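Local coordinates for DNA-binding protein Sso10a-2 (Sulfolobus solfataricus, PDB 4HW0), which binds DNA as a winged-helix protein that pairs through an antiparallel coiled coil and probably helps to compact and organise chromatin, at the interface of chains A and B. Sequence-based numbering; all coordinates share one arbitrary frame. Chains: chain A/B, DNA-binding protein Sso10a-2.

Contact 1: the interface of chains A and B. Residues chain A 11, 14, 73-74, 77-78, 81; chain B 95-96, 98-99.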
loop_
_atom_site.group_PDB
_atom_site.type_symbol
_atom_site.label_atom_id
_atom_site.label_comp_id
_atom_site.label_asym_id
_atom_site.label_seq_id
_atom_site.Cartn_x
_atom_site.Cartn_y
_atom_site.Cartn_z
HETATM N N MSE A 11 7.471 -0.647 -11.557
HETATM C CA MSE A 11 8.452 -0.914 -10.519
HETATM C C MSE A 11 8.708 -2.409 -10.549
HETATM O O MSE A 11 9.844 -2.911 -10.566
HETATM C CB MSE A 11 8.069 -0.409 -9.097
HETATM C CG MSE A 11 8.433 1.067 -9.009
HETATM SE SE MSE A 11 7.999 1.637 -7.164
HETATM C CE MSE A 11 8.240 3.615 -7.438
HETATM N N MSE A 14 10.668 -3.671 -13.528
HETATM C CA MSE A 14 12.074 -3.374 -13.329
HETATM C C MSE A 14 12.726 -4.347 -12.396
HETATM O O MSE A 14 13.853 -4.774 -12.601
HETATM C CB MSE A 14 12.221 -1.932 -12.806
HETATM C CG MSE A 14 11.872 -0.894 -13.801
HETATM SE SE MSE A 14 12.262 0.915 -13.067
HETATM C CE MSE A 14 12.696 1.806 -14.712
ATOM N N LEU A 73 20.858 -1.690 -5.479
ATOM C CA LEU A 73 20.078 -0.974 -4.495
ATOM C C LEU A 73 18.679 -0.751 -4.956
ATOM O O LEU A 73 17.741 -0.931 -4.193
ATOM C CB LEU A 73 20.668 0.365 -4.194
ATOM C CG LEU A 73 21.900 0.220 -3.312
ATOM C CD1 LEU A 73 23.008 1.262 -3.463
ATOM C CD2 LEU A 73 21.487 0.153 -1.852
ATOM N N LEU A 74 18.511 -0.441 -6.231
ATOM C CA LEU A 74 17.169 -0.319 -6.785
ATOM C C LEU A 74 16.401 -1.632 -6.683
ATOM O O LEU A 74 15.251 -1.656 -6.272
ATOM C CB LEU A 74 17.257 0.175 -8.220
ATOM C CG LEU A 74 15.936 0.361 -8.961
ATOM C CD1 LEU A 74 15.015 1.348 -8.277
ATOM C CD2 LEU A 74 16.210 0.738 -10.430
ATOM N N HIS A 77 15.378 -2.185 -3.054
ATOM C CA HIS A 77 14.272 -1.309 -2.658
ATOM C C HIS A 77 12.939 -1.661 -3.275
ATOM O O HIS A 77 11.900 -1.554 -2.598
ATOM C CB HIS A 77 14.608 0.125 -2.942
ATOM C CG HIS A 77 15.712 0.637 -2.104
ATOM N ND1 HIS A 77 16.081 0.084 -0.909
ATOM C CD2 HIS A 77 16.561 1.651 -2.311
ATOM C CE1 HIS A 77 17.111 0.733 -0.412
ATOM N NE2 HIS A 77 17.442 1.668 -1.267
ATOM N N ILE A 78 12.958 -2.070 -4.532
ATOM C CA ILE A 78 11.709 -2.521 -5.145
ATOM C C ILE A 78 11.230 -3.764 -4.430
ATOM O O ILE A 78 10.037 -3.930 -4.187
ATOM C CB ILE A 78 11.791 -2.725 -6.640
ATOM C CG1 ILE A 78 12.178 -1.454 -7.386
ATOM C CG2 ILE A 78 10.449 -3.112 -7.156
ATOM C CD1 ILE A 78 12.528 -1.606 -8.859
ATOM N N PHE A 81 9.493 -2.766 -1.359
ATOM C CA PHE A 81 8.178 -2.191 -1.714
ATOM C C PHE A 81 7.133 -3.280 -1.962
ATOM O O PHE A 81 5.997 -3.237 -1.460
ATOM C CB PHE A 81 8.301 -1.224 -2.916
ATOM C CG PHE A 81 6.990 -0.801 -3.486
ATOM C CD1 PHE A 81 6.332 -1.603 -4.436
ATOM C CD2 PHE A 81 6.380 0.333 -3.061
ATOM C CE1 PHE A 81 5.096 -1.230 -4.929
ATOM C CE2 PHE A 81 5.156 0.720 -3.566
ATOM C CZ PHE A 81 4.492 -0.080 -4.490
ATOM N N VAL B 95 12.434 4.001 -3.721
ATOM C CA VAL B 95 12.621 3.563 -5.109
ATOM C C VAL B 95 12.729 4.771 -6.036
ATOM O O VAL B 95 13.625 4.897 -6.860
ATOM C CB VAL B 95 11.430 2.695 -5.562
ATOM C CG1 VAL B 95 11.536 2.394 -7.044
ATOM C CG2 VAL B 95 11.381 1.441 -4.721
ATOM N N SER B 96 11.804 5.692 -5.864
ATOM C CA SER B 96 11.773 6.864 -6.725
ATOM C C SER B 96 13.112 7.652 -6.708
ATOM O O SER B 96 13.572 8.172 -7.727
ATOM C CB SER B 96 10.507 7.719 -6.393
ATOM O OG SER B 96 10.394 8.801 -7.309
ATOM N N LEU B 98 15.969 6.565 -6.557
ATOM C CA LEU B 98 16.935 5.907 -7.407
ATOM C C LEU B 98 16.602 6.009 -8.901
ATOM O O LEU B 98 17.385 5.589 -9.729
ATOM C CB LEU B 98 17.067 4.425 -7.021
ATOM C CG LEU B 98 17.814 4.202 -5.713
ATOM C CD1 LEU B 98 17.536 2.857 -5.122
ATOM C CD2 LEU B 98 19.275 4.285 -5.985
ATOM N N LEU B 99 15.441 6.554 -9.220
ATOM C CA LEU B 99 15.010 6.694 -10.626
ATOM C C LEU B 99 15.210 8.111 -11.230
ATOM O O LEU B 99 14.398 8.598 -11.950
ATOM C CB LEU B 99 13.551 6.263 -10.670
ATOM C CG LEU B 99 13.368 4.759 -10.372
ATOM C CD1 LEU B 99 11.868 4.471 -10.437
ATOM C CD2 LEU B 99 14.182 3.954 -11.347
#

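Contact 2: the interface of chains A and B. Residues chain A 84, 87-88, 91-92, 95; chain B 81, 84-85, 88.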
loop_
_atom_site.group_PDB
_atom_site.type_symbol
_atom_site.label_atom_id
_atom_site.label_comp_id
_atom_site.label_asym_id
_atom_site.label_seq_id
_atom_site.Cartn_x
_atom_site.Cartn_y
_atom_site.Cartn_z
ATOM N N ILE A 84 6.109 -5.119 1.307
ATOM C CA ILE A 84 5.186 -4.306 2.121
ATOM C C ILE A 84 3.805 -4.189 1.480
ATOM O O ILE A 84 2.780 -4.187 2.161
ATOM C CB ILE A 84 5.771 -2.879 2.357
ATOM C CG1 ILE A 84 7.064 -2.998 3.191
ATOM C CG2 ILE A 84 4.784 -2.019 3.115
ATOM C CD1 ILE A 84 7.958 -1.772 3.197
ATOM N N ASN A 87 1.815 -7.110 2.357
ATOM C CA ASN A 87 1.346 -6.996 3.740
ATOM C C ASN A 87 0.154 -6.049 3.863
ATOM O O ASN A 87 -0.732 -6.309 4.619
ATOM C CB ASN A 87 2.441 -6.514 4.661
ATOM C CG ASN A 87 3.543 -7.536 4.820
ATOM O OD1 ASN A 87 3.351 -8.723 4.543
ATOM N ND2 ASN A 87 4.713 -7.074 5.226
ATOM N N LEU A 88 0.170 -4.971 3.107
ATOM C CA LEU A 88 -0.957 -4.051 3.025
ATOM C C LEU A 88 -2.234 -4.708 2.499
ATOM O O LEU A 88 -3.275 -4.540 3.092
ATOM C CB LEU A 88 -0.595 -2.856 2.157
ATOM C CG LEU A 88 -1.635 -1.767 2.220
ATOM C CD1 LEU A 88 -1.547 -1.063 3.581
ATOM C CD2 LEU A 88 -1.361 -0.770 1.117
ATOM N N ALA A 91 -3.515 -6.865 5.324
ATOM C CA ALA A 91 -4.075 -6.027 6.388
ATOM C C ALA A 91 -5.447 -5.460 6.004
ATOM O O ALA A 91 -6.383 -5.458 6.798
ATOM C CB ALA A 91 -3.094 -4.931 6.741
ATOM N N LYS A 92 -5.586 -5.080 4.746
ATOM C CA LYS A 92 -6.889 -4.620 4.230
ATOM C C LYS A 92 -7.943 -5.711 4.271
ATOM O O LYS A 92 -9.069 -5.492 4.734
ATOM C CB LYS A 92 -6.740 -4.081 2.828
ATOM C CG LYS A 92 -8.005 -3.451 2.230
ATOM C CD LYS A 92 -7.575 -2.500 1.121
ATOM C CE LYS A 92 -8.670 -1.569 0.589
ATOM N NZ LYS A 92 -9.960 -2.279 0.314
ATOM N N VAL A 95 -9.285 -6.138 7.784
ATOM C CA VAL A 95 -10.308 -5.132 8.093
ATOM C C VAL A 95 -11.637 -5.512 7.445
ATOM O O VAL A 95 -12.695 -5.529 8.060
ATOM C CB VAL A 95 -9.876 -3.749 7.566
ATOM C CG1 VAL A 95 -11.008 -2.753 7.726
ATOM C CG2 VAL A 95 -8.619 -3.314 8.283
ATOM N N PHE B 81 -3.336 -1.411 9.300
ATOM C CA PHE B 81 -3.406 -1.046 7.869
ATOM C C PHE B 81 -2.762 0.314 7.600
ATOM O O PHE B 81 -1.957 0.495 6.670
ATOM C CB PHE B 81 -4.864 -1.109 7.351
ATOM C CG PHE B 81 -5.046 -0.519 5.994
ATOM C CD1 PHE B 81 -5.245 0.866 5.838
ATOM C CD2 PHE B 81 -4.968 -1.292 4.882
ATOM C CE1 PHE B 81 -5.370 1.415 4.576
ATOM C CE2 PHE B 81 -5.113 -0.749 3.622
ATOM C CZ PHE B 81 -5.290 0.621 3.462
ATOM N N ILE B 84 1.105 0.224 7.997
ATOM C CA ILE B 84 1.756 -0.405 6.833
ATOM C C ILE B 84 1.672 0.472 5.586
ATOM O O ILE B 84 2.603 0.534 4.782
ATOM C CB ILE B 84 1.120 -1.797 6.532
ATOM C CG1 ILE B 84 1.395 -2.742 7.721
ATOM C CG2 ILE B 84 1.728 -2.400 5.285
ATOM C CD1 ILE B 84 0.546 -3.998 7.772
ATOM N N ARG B 85 0.545 1.150 5.404
ATOM C CA ARG B 85 0.380 2.012 4.253
ATOM C C ARG B 85 1.414 3.127 4.276
ATOM O O ARG B 85 1.939 3.521 3.217
ATOM C CB ARG B 85 -1.027 2.592 4.194
ATOM C CG ARG B 85 -1.332 3.419 2.949
ATOM C CD ARG B 85 -2.731 4.012 3.004
ATOM N NE ARG B 85 -2.825 4.945 4.134
ATOM C CZ ARG B 85 -3.935 5.567 4.509
ATOM N NH1 ARG B 85 -5.076 5.380 3.834
ATOM N NH2 ARG B 85 -3.887 6.376 5.552
ATOM N N LEU B 88 4.664 1.691 3.128
ATOM C CA LEU B 88 4.602 1.578 1.676
ATOM C C LEU B 88 4.913 2.890 0.956
ATOM O O LEU B 88 5.703 2.892 0.041
ATOM C CB LEU B 88 3.236 1.064 1.250
ATOM C CG LEU B 88 3.189 0.712 -0.216
ATOM C CD1 LEU B 88 3.975 -0.584 -0.448
ATOM C CD2 LEU B 88 1.746 0.509 -0.620
#

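Contact 1: the interface of chains A and B
The imidazole of A:His77 is the flat group that meets chain B, and it is touched at its CD2 corner, where the methyl CD1 of B:Leu98 approaches to 3.2 Å. The side chains of A:His77 and B:Leu98 cross at about a right angle. This methyl stands somewhat above the ring plane and beyond the rim, so it is not stacked on the face; at this distance the packing is tight. On the same side of the plane A:Leu73 O, from the preceding helical turn, lies 3.2 Å above the ring and offset toward the rim. B:Leu98 CD1 is also pressed against the helix itself, lying 3.6 Å from A:Leu74 CA, and its own side chain slides past that of A:Leu74 in the opposite direction.

B:Val95 fills the middle of the patch and buries 87 Å² there. Its CG1 is anti to the backbone N (chi1 173°), which turns this branch toward the selenomethionine A:Met11 and the aliphatic A:Leu74 and A:Ile78, while CG2 faces the backbone of A:His77. A:Met11 runs extended beyond CG and meets the valine tip to tip, its CE 3.5 Å from B:Val95 CG1 and its selenium near the same methyl. A:Leu74 CD1 packs 3.8 Å from B:Val95 CG1, closing on the valine from another direction. The second leucine branch, CD2, serves B:Leu99 instead, 3.9 Å from that residue's CD2. The selenium of A:Met14 reaches this same B:Leu99 methyl at 4.0 Å.

With no N or O of one chain within bonding reach of the other, shape and apolar burial hold this patch together. It docks the C-terminal end of helix 69-98 of chain B, and the residue just past it, onto helices 10-18 and 69-98 of chain A, tying the end of the coiled coil to the root of the partner's winged-helix region.

Contact 2: the interface of chains A and B
The carbonyl O of B:Phe81 faces the partner chain, but what meets it is a methyl, A:Leu88 CD1, at 3.5 Å. The same methyl lies 3.5 Å from B:Arg85 N, so it packs against the helix backbone of chain B; no N–O, N–N or O–O pair across the patch comes within bonding reach. A:Leu88 gets there with CG anti to the backbone N (chi1 -171°), and its CD1 also sits over the face of the B:Phe81 ring, 4.0 Å from the centroid, in a CH-pi contact.

On the other side of the ring plane A:Lys92 passes the rim: its CB is 3.8 Å from B:Phe81 CE2, and the lysine's aliphatic stem runs alongside the ring, pointing the same way. The ring is thus flanked by a methyl on one side and a methylene chain on the other. An alanine in place of B:Phe81 would probably open a gap between A:Leu88 and A:Lys92 and leave both side chains freer to turn.

Further along, residues meet their own symmetry mates. A:Ile84 CG2 lies 3.8 Å from B:Ile84 CG2, and A:Leu88 CD2 lies 3.8 Å from B:Leu88 CD2, the two leucines at about a right angle. B:Ile84 directs CD1, at the end of its longer branch, to A:Ala91, 3.9 Å from CB, and the small alanine side chain probably helps the helices to approach.

The self-pairs put one end of the patch at the two-fold axis; from there it runs toward A:Val95 and B:Phe81, along the antiparallel coiled coil formed by helix 69-98 of each chain.

Contact 1 and contact 2 lie about 19 Å apart, measured between the centres of their C-alpha atoms, and both draw on helix 69-98 of each chain. The 81/95 pairing occurs in both with the chains exchanged, A:Phe81 with B:Val95 in contact 1 and B:Phe81 with A:Val95 in contact 2. Contact 2 starts at the two-fold axis and runs to one side of it, toward the twin of contact 1 at the opposite end of the rod. The central seam thus pairs the helices, and the two end patches fix each helix terminus to the partner's globular part, probably setting the spacing of the two DNA-binding domains.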